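Local coordinates for E3 SUMO-protein ligase SIZ1 (Saccharomyces cerevisiae, PDB 3I2D) that acts as a SUMO E3 ligase of the PIAS family, promoting attachment of SUMO to septins and PCNA, at residues 64-69 against 196-201; 88-93 against 189-194. All coordinates share one frame; numbering follows the deposited sequence.

Interaction 1. Residues 64-69 against 196-201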
ATOM      1  N   PRO A  64      15.774  -1.379  19.031  1.00 84.06           N
ATOM      2  CA  PRO A  64      14.980  -0.483  18.188  1.00 81.39           C
ATOM      3  C   PRO A  64      13.513  -0.896  18.196  1.00 79.09           C
ATOM      4  O   PRO A  64      13.188  -2.065  18.005  1.00 79.55           O
ATOM      5  CB  PRO A  64      15.641  -0.618  16.814  1.00 79.38           C
ATOM      6  CG  PRO A  64      16.228  -1.991  16.849  1.00 83.11           C
ATOM      7  CD  PRO A  64      16.807  -2.063  18.237  1.00 81.90           C
ATOM      8  N   THR A  65      12.635   0.071  18.437  1.00 75.42           N
ATOM      9  CA  THR A  65      11.202  -0.175  18.497  1.00 68.62           C
ATOM     10  C   THR A  65      10.640  -0.661  17.158  1.00 65.49           C
ATOM     11  O   THR A  65      10.983  -0.132  16.101  1.00 65.04           O
ATOM     12  CB  THR A  65      10.487   1.104  18.982  1.00 68.72           C
ATOM     13  OG1 THR A  65       9.128   1.109  18.531  1.00 67.16           O
ATOM     14  CG2 THR A  65      11.234   2.348  18.489  1.00 71.88           C
ATOM     15  N   ILE A  66       9.788  -1.685  17.210  1.00 62.12           N
ATOM     16  CA  ILE A  66       9.196  -2.269  16.002  1.00 58.52           C
ATOM     17  C   ILE A  66       8.240  -1.341  15.264  1.00 55.49           C
ATOM     18  O   ILE A  66       7.400  -0.683  15.864  1.00 62.65           O
ATOM     19  CB  ILE A  66       8.480  -3.620  16.331  1.00 61.88           C
ATOM     20  CG1 ILE A  66       9.538  -4.695  16.610  1.00 59.37           C
ATOM     21  CG2 ILE A  66       7.551  -4.053  15.179  1.00 52.11           C
ATOM     22  CD1 ILE A  66       8.971  -6.025  17.041  1.00 56.01           C
ATOM     23  N   HIS A  67       8.381  -1.294  13.946  1.00 52.13           N
ATOM     24  CA  HIS A  67       7.549  -0.440  13.120  1.00 45.79           C
ATOM     25  C   HIS A  67       7.288  -1.140  11.802  1.00 46.21           C
ATOM     26  O   HIS A  67       8.166  -1.241  10.957  1.00 46.89           O
ATOM     27  CB  HIS A  67       8.257   0.888  12.868  1.00 49.63           C
ATOM     28  CG  HIS A  67       7.456   1.843  12.044  1.00 57.00           C
ATOM     29  ND1 HIS A  67       6.255   2.364  12.473  1.00 62.14           N
ATOM     30  CD2 HIS A  67       7.655   2.329  10.798  1.00 55.68           C
ATOM     31  CE1 HIS A  67       5.748   3.128  11.523  1.00 64.64           C
ATOM     32  NE2 HIS A  67       6.577   3.124  10.495  1.00 58.82           N
ATOM     33  N   PHE A  68       6.071  -1.611  11.600  1.00 48.84           N
ATOM     34  CA  PHE A  68       5.791  -2.318  10.367  1.00 50.08           C
ATOM     35  C   PHE A  68       5.859  -1.465   9.112  1.00 50.59           C
ATOM     36  O   PHE A  68       5.429  -0.316   9.114  1.00 50.45           O
ATOM     37  CB  PHE A  68       4.433  -3.004  10.461  1.00 44.66           C
ATOM     38  CG  PHE A  68       4.364  -4.027  11.547  1.00 48.24           C
ATOM     39  CD1 PHE A  68       3.782  -3.724  12.774  1.00 46.36           C
ATOM     40  CD2 PHE A  68       4.945  -5.278  11.374  1.00 48.57           C
ATOM     41  CE1 PHE A  68       3.784  -4.643  13.812  1.00 42.86           C
ATOM     42  CE2 PHE A  68       4.949  -6.203  12.412  1.00 48.02           C
ATOM     43  CZ  PHE A  68       4.366  -5.879  13.633  1.00 43.92           C
ATOM     44  N   LYS A  69       6.418  -2.041   8.046  1.00 52.39           N
ATOM     45  CA  LYS A  69       6.513  -1.361   6.764  1.00 55.97           C
ATOM     46  C   LYS A  69       5.118  -0.863   6.429  1.00 54.04           C
ATOM     47  O   LYS A  69       4.143  -1.626   6.453  1.00 50.47           O
ATOM     48  CB  LYS A  69       6.969  -2.315   5.662  1.00 56.21           C
ATOM     49  CG  LYS A  69       8.402  -2.772   5.754  1.00 68.35           C
ATOM     50  CD  LYS A  69       8.786  -3.534   4.487  1.00 74.58           C
ATOM     51  CE  LYS A  69      10.159  -4.180   4.600  1.00 75.41           C
ATOM     52  NZ  LYS A  69      10.531  -4.878   3.337  1.00 79.78           N
ATOM     53  N   LYS A 196       6.251 -11.201  17.436  1.00 48.47           N
ATOM     54  CA  LYS A 196       5.455 -10.384  18.333  1.00 51.91           C
ATOM     55  C   LYS A 196       4.266  -9.870  17.529  1.00 53.31           C
ATOM     56  O   LYS A 196       4.422  -9.427  16.392  1.00 51.33           O
ATOM     57  CB  LYS A 196       6.297  -9.225  18.884  1.00 50.57           C
ATOM     58  CG  LYS A 196       5.733  -8.591  20.137  1.00 55.76           C
ATOM     59  CD  LYS A 196       6.716  -7.599  20.733  1.00 73.24           C
ATOM     60  CE  LYS A 196       6.188  -6.953  22.021  1.00 80.73           C
ATOM     61  NZ  LYS A 196       5.975  -7.926  23.137  1.00 81.04           N
ATOM     62  N   LEU A 197       3.072  -9.958  18.105  1.00 49.38           N
ATOM     63  CA  LEU A 197       1.883  -9.493  17.416  1.00 49.13           C
ATOM     64  C   LEU A 197       1.350  -8.228  18.062  1.00 52.19           C
ATOM     65  O   LEU A 197       1.571  -7.994  19.244  1.00 55.61           O
ATOM     66  CB  LEU A 197       0.809 -10.576  17.421  1.00 45.60           C
ATOM     67  CG  LEU A 197       1.148 -11.830  16.612  1.00 49.22           C
ATOM     68  CD1 LEU A 197       2.288 -12.608  17.273  1.00 48.69           C
ATOM     69  CD2 LEU A 197      -0.082 -12.700  16.529  1.00 51.93           C
ATOM     70  N   PHE A 198       0.669  -7.404  17.272  1.00 53.05           N
ATOM     71  CA  PHE A 198       0.086  -6.163  17.758  1.00 49.23           C
ATOM     72  C   PHE A 198      -1.297  -6.002  17.170  1.00 50.85           C
ATOM     73  O   PHE A 198      -1.542  -6.382  16.031  1.00 54.83           O
ATOM     74  CB  PHE A 198       0.903  -4.960  17.329  1.00 48.94           C
ATOM     75  CG  PHE A 198       2.304  -4.962  17.831  1.00 56.08           C
ATOM     76  CD1 PHE A 198       3.273  -5.747  17.223  1.00 61.07           C
ATOM     77  CD2 PHE A 198       2.666  -4.156  18.898  1.00 53.38           C
ATOM     78  CE1 PHE A 198       4.588  -5.722  17.672  1.00 64.16           C
ATOM     79  CE2 PHE A 198       3.971  -4.124  19.353  1.00 56.10           C
ATOM     80  CZ  PHE A 198       4.935  -4.905  18.743  1.00 62.88           C
ATOM     81  N   GLY A 199      -2.202  -5.438  17.958  1.00 54.77           N
ATOM     82  CA  GLY A 199      -3.552  -5.202  17.490  1.00 53.47           C
ATOM     83  C   GLY A 199      -3.665  -3.710  17.296  1.00 52.50           C
ATOM     84  O   GLY A 199      -3.385  -2.943  18.211  1.00 55.46           O
ATOM     85  N   TYR A 200      -4.040  -3.285  16.100  1.00 53.76           N
ATOM     86  CA  TYR A 200      -4.172  -1.861  15.812  1.00 52.33           C
ATOM     87  C   TYR A 200      -5.497  -1.572  15.129  1.00 57.13           C
ATOM     88  O   TYR A 200      -5.971  -2.370  14.302  1.00 51.34           O
ATOM     89  CB  TYR A 200      -3.085  -1.376  14.843  1.00 46.60           C
ATOM     90  CG  TYR A 200      -1.670  -1.297  15.370  1.00 54.40           C
ATOM     91  CD1 TYR A 200      -0.656  -2.071  14.807  1.00 53.26           C
ATOM     92  CD2 TYR A 200      -1.320  -0.382  16.357  1.00 54.53           C
ATOM     93  CE1 TYR A 200       0.678  -1.928  15.208  1.00 47.36           C
ATOM     94  CE2 TYR A 200       0.007  -0.232  16.762  1.00 55.70           C
ATOM     95  CZ  TYR A 200       0.999  -1.008  16.181  1.00 53.21           C
ATOM     96  OH  TYR A 200       2.312  -0.843  16.566  1.00 64.71           O
ATOM     97  N   ILE A 201      -6.095  -0.436  15.486  1.00 54.76           N
ATOM     98  CA  ILE A 201      -7.306   0.013  14.815  1.00 47.77           C
ATOM     99  C   ILE A 201      -6.657   0.844  13.712  1.00 47.72           C
ATOM    100  O   ILE A 201      -5.894   1.772  13.992  1.00 51.06           O
ATOM    101  CB  ILE A 201      -8.183   0.930  15.699  1.00 45.74           C
ATOM    102  CG1 ILE A 201      -8.945   0.101  16.727  1.00 52.47           C
ATOM    103  CG2 ILE A 201      -9.199   1.653  14.847  1.00 52.62           C
ATOM    104  CD1 ILE A 201      -9.770   0.924  17.671  1.00 58.33           C
TER
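In the PINIT domain, F68, in the loop that leads into strand 74-90, sets its ring against F198 and Y200, which lie two residues apart on one face of strand 195-204. It is a worked example of how a loop without regular structure can pack on a sheet through aromatic side chains. F68 makes the closest approach, its CE1 lying 3.6 Å from CD1 of F198. The two rings meet obliquely, their planes at 76° and their centroids 5.7 Å apart. In both residues CG stands anti to the carbonyl carbon, beside the backbone N (chi1 -62° in F68, -61° in F198). CD1 of F68 also reaches CE1 of Y200, at 4.3 Å, so that Y200 and F198 both sit at the rim of the F68 ring. I66 adds its methyl CG2, which lies 3.9 Å above the plane of the F68 ring, offset toward the rim, and touches CE1 of F198 at 4.2 Å. Beyond the pair, F68 also meets the ring of F122 on strand 117-125, while the ammonium group of K196 turns to N86. Backbone bonds from H67 to R132 and from K69 to E135 also hold the loop. Between the two segments themselves no hydrogen bond passes, so cohesion here rests on apolar contacts and on the burial of F68.

Interaction 2. Residues 88-93 against 189-194; sequences EVTGGR and AFTTKE
R93 and A189 form an antiparallel non-hydrogen-bonded pair, CA to CA 4.2 Å, and beside it F190 N bonds to G92 O at 3.0 Å, close to where both segments turn a corner, at G91-G92 and at F190. T191 N gives a hydrogen bond to T90 O at 3.1 Å. Of the side chains, T191 carries most of the polar work. Its OG1 lies between the backbone N and the carbonyl carbon (chi1 54°), from where it accepts the N-H of T90 (N to OG1 3.2 Å) and donates to E88 O, in a bond whose very short modelled length is doubtful. In T90, OG1 is anti to the backbone N and accepts the N-H of G92 in an ST turn. An alanine in place of T191 would probably leave E88 O without this donor and T90 N with the weak bond to the backbone O of the same residue as its remaining link across this contact. At the corner, the CD2 edge of F190 faces G91 O, while A189 CB sits over the centre of the ring. V89 CG2 packs 3.9 Å from E194 CG. E88 and E194 run side by side, pointing the same way, with OE1 of E88 5.3 Å from OE2 of E194, and a water joins V89 N to E194 OE2, weakly at the second end. The like charges probably repel, so the join rests on the backbone and threonine bonds and on the packing of V89.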
ATOM      1  N   GLU A  88       6.616 -17.948  20.787  1.00 51.78           N
ATOM      2  CA  GLU A  88       7.882 -18.522  21.231  1.00 54.79           C
ATOM      3  C   GLU A  88       8.459 -19.561  20.282  1.00 53.67           C
ATOM      4  O   GLU A  88       7.798 -20.015  19.346  1.00 53.07           O
ATOM      5  CB  GLU A  88       7.703 -19.159  22.608  1.00 60.31           C
ATOM      6  CG  GLU A  88       7.686 -18.180  23.772  1.00 76.45           C
ATOM      7  CD  GLU A  88       7.381 -18.863  25.100  1.00 88.40           C
ATOM      8  OE1 GLU A  88       7.666 -18.259  26.161  1.00 91.42           O
ATOM      9  OE2 GLU A  88       6.850 -20.002  25.081  1.00 90.15           O
ATOM     10  N   VAL A  89       9.707 -19.929  20.541  1.00 49.95           N
ATOM     11  CA  VAL A  89      10.399 -20.942  19.765  1.00 43.05           C
ATOM     12  C   VAL A  89      10.016 -22.274  20.391  1.00 46.10           C
ATOM     13  O   VAL A  89      10.272 -22.503  21.571  1.00 52.42           O
ATOM     14  CB  VAL A  89      11.894 -20.737  19.863  1.00 44.18           C
ATOM     15  CG1 VAL A  89      12.621 -21.804  19.069  1.00 47.97           C
ATOM     16  CG2 VAL A  89      12.239 -19.358  19.331  1.00 43.53           C
ATOM     17  N   THR A  90       9.396 -23.147  19.604  1.00 45.06           N
ATOM     18  CA  THR A  90       8.927 -24.442  20.100  1.00 45.74           C
ATOM     19  C   THR A  90       9.025 -25.449  18.977  1.00 44.77           C
ATOM     20  O   THR A  90       8.837 -25.092  17.822  1.00 50.79           O
ATOM     21  CB  THR A  90       7.435 -24.356  20.572  1.00 50.77           C
ATOM     22  OG1 THR A  90       6.953 -25.657  20.929  1.00 60.74           O
ATOM     23  CG2 THR A  90       6.555 -23.818  19.465  1.00 52.48           C
ATOM     24  N   GLY A  91       9.323 -26.701  19.308  1.00 45.09           N
ATOM     25  CA  GLY A  91       9.440 -27.726  18.279  1.00 43.14           C
ATOM     26  C   GLY A  91       8.108 -28.418  18.079  1.00 45.28           C
ATOM     27  O   GLY A  91       7.925 -29.279  17.211  1.00 37.11           O
ATOM     28  N   GLY A  92       7.169 -28.025  18.923  1.00 46.48           N
ATOM     29  CA  GLY A  92       5.838 -28.567  18.845  1.00 46.93           C
ATOM     30  C   GLY A  92       4.858 -27.437  18.638  1.00 47.08           C
ATOM     31  O   GLY A  92       5.175 -26.413  18.023  1.00 47.41           O
ATOM     32  N   ARG A  93       3.661 -27.640  19.169  1.00 47.65           N
ATOM     33  CA  ARG A  93       2.577 -26.692  19.083  1.00 50.27           C
ATOM     34  C   ARG A  93       2.723 -25.695  20.228  1.00 55.95           C
ATOM     35  O   ARG A  93       3.345 -25.984  21.258  1.00 63.35           O
ATOM     36  CB  ARG A  93       1.260 -27.458  19.184  1.00 47.96           C
ATOM     37  CG  ARG A  93      -0.006 -26.659  18.994  1.00 48.75           C
ATOM     38  CD  ARG A  93      -1.164 -27.632  18.750  1.00 58.31           C
ATOM     39  NE  ARG A  93      -2.485 -27.018  18.849  1.00 63.88           N
ATOM     40  CZ  ARG A  93      -3.016 -26.562  19.980  1.00 66.05           C
ATOM     41  NH1 ARG A  93      -2.341 -26.649  21.119  1.00 66.40           N
ATOM     42  NH2 ARG A  93      -4.226 -26.020  19.975  1.00 69.36           N
ATOM     43  N   ALA A 189       3.076 -23.576  15.336  1.00 48.16           N
ATOM     44  CA  ALA A 189       3.830 -24.814  15.498  1.00 48.62           C
ATOM     45  C   ALA A 189       5.158 -24.790  14.766  1.00 48.10           C
ATOM     46  O   ALA A 189       5.266 -24.212  13.700  1.00 54.73           O
ATOM     47  CB  ALA A 189       3.008 -25.990  14.990  1.00 39.07           C
ATOM     48  N   PHE A 190       6.169 -25.429  15.343  1.00 52.94           N
ATOM     49  CA  PHE A 190       7.481 -25.523  14.697  1.00 50.04           C
ATOM     50  C   PHE A 190       8.068 -24.174  14.349  1.00 45.97           C
ATOM     51  O   PHE A 190       8.327 -23.874  13.177  1.00 46.11           O
ATOM     52  CB  PHE A 190       7.361 -26.356  13.424  1.00 41.36           C
ATOM     53  CG  PHE A 190       6.370 -27.463  13.540  1.00 44.24           C
ATOM     54  CD1 PHE A 190       5.411 -27.657  12.553  1.00 42.38           C
ATOM     55  CD2 PHE A 190       6.387 -28.309  14.641  1.00 43.42           C
ATOM     56  CE1 PHE A 190       4.481 -28.677  12.658  1.00 34.31           C
ATOM     57  CE2 PHE A 190       5.461 -29.335  14.761  1.00 48.27           C
ATOM     58  CZ  PHE A 190       4.504 -29.523  13.764  1.00 48.53           C
ATOM     59  N   THR A 191       8.286 -23.365  15.369  1.00 36.65           N
ATOM     60  CA  THR A 191       8.858 -22.057  15.153  1.00 48.39           C
ATOM     61  C   THR A 191      10.337 -22.035  15.553  1.00 46.66           C
ATOM     62  O   THR A 191      10.706 -22.530  16.614  1.00 53.43           O
ATOM     63  CB  THR A 191       8.084 -21.011  15.954  1.00 50.74           C
ATOM     64  OG1 THR A 191       8.028 -21.409  17.334  1.00 45.24           O
ATOM     65  CG2 THR A 191       6.681 -20.888  15.410  1.00 44.06           C
ATOM     66  N   THR A 192      11.174 -21.473  14.688  1.00 47.78           N
ATOM     67  CA  THR A 192      12.612 -21.358  14.950  1.00 46.86           C
ATOM     68  C   THR A 192      12.973 -19.939  15.384  1.00 50.60           C
ATOM     69  O   THR A 192      14.090 -19.683  15.809  1.00 57.88           O
ATOM     70  CB  THR A 192      13.455 -21.674  13.702  1.00 43.17           C
ATOM     71  OG1 THR A 192      13.126 -20.749  12.654  1.00 46.73           O
ATOM     72  CG2 THR A 192      13.219 -23.104  13.237  1.00 35.91           C
ATOM     73  N   LYS A 193      12.027 -19.016  15.270  1.00 53.56           N
ATOM     74  CA  LYS A 193      12.268 -17.634  15.644  1.00 50.70           C
ATOM     75  C   LYS A 193      11.105 -17.130  16.488  1.00 48.66           C
ATOM     76  O   LYS A 193      10.045 -17.737  16.483  1.00 49.12           O
ATOM     77  CB  LYS A 193      12.413 -16.797  14.371  1.00 47.05           C
ATOM     78  CG  LYS A 193      13.181 -17.528  13.296  1.00 55.08           C
ATOM     79  CD  LYS A 193      13.899 -16.596  12.328  1.00 68.76           C
ATOM     80  CE  LYS A 193      14.938 -15.715  13.016  1.00 71.47           C
ATOM     81  NZ  LYS A 193      15.553 -14.773  12.022  1.00 74.48           N
ATOM     82  N   GLU A 194      11.312 -16.043  17.231  1.00 52.25           N
ATOM     83  CA  GLU A 194      10.246 -15.457  18.040  1.00 53.88           C
ATOM     84  C   GLU A 194       9.512 -14.388  17.240  1.00 53.80           C
ATOM     85  O   GLU A 194      10.105 -13.726  16.396  1.00 49.39           O
ATOM     86  CB  GLU A 194      10.798 -14.828  19.312  1.00 60.86           C
ATOM     87  CG  GLU A 194      10.961 -15.798  20.455  1.00 77.12           C
ATOM     88  CD  GLU A 194      11.238 -15.097  21.769  1.00 83.20           C
ATOM     89  OE1 GLU A 194      12.231 -14.333  21.829  1.00 86.82           O
ATOM     90  OE2 GLU A 194      10.463 -15.309  22.733  1.00 81.21           O
TER
HETATM   91  O   HOH W   1      11.043 -18.465  22.674  1.00 53.31           O

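Overall arrangement
Followed from the N terminus, the chain passes 64-69, then 88-93 on the strand that begins soon after, and returns much later through 189-194 and 196-201. Interaction 1 therefore closes the longer loop, and interaction 2 lies wholly within it, the two being nested and not crossed. Interaction 2 joins the places where strands 74-90 and 182-191 come to an end, at the passage between the two antiparallel sheets. Interaction 1, about 20 Å away between centres, lays the N-terminal loop on strand 195-204, neighbour of strand 74-90. Together they show one PINIT domain tied by polar pairing at its corners and by aromatic packing on its sheet.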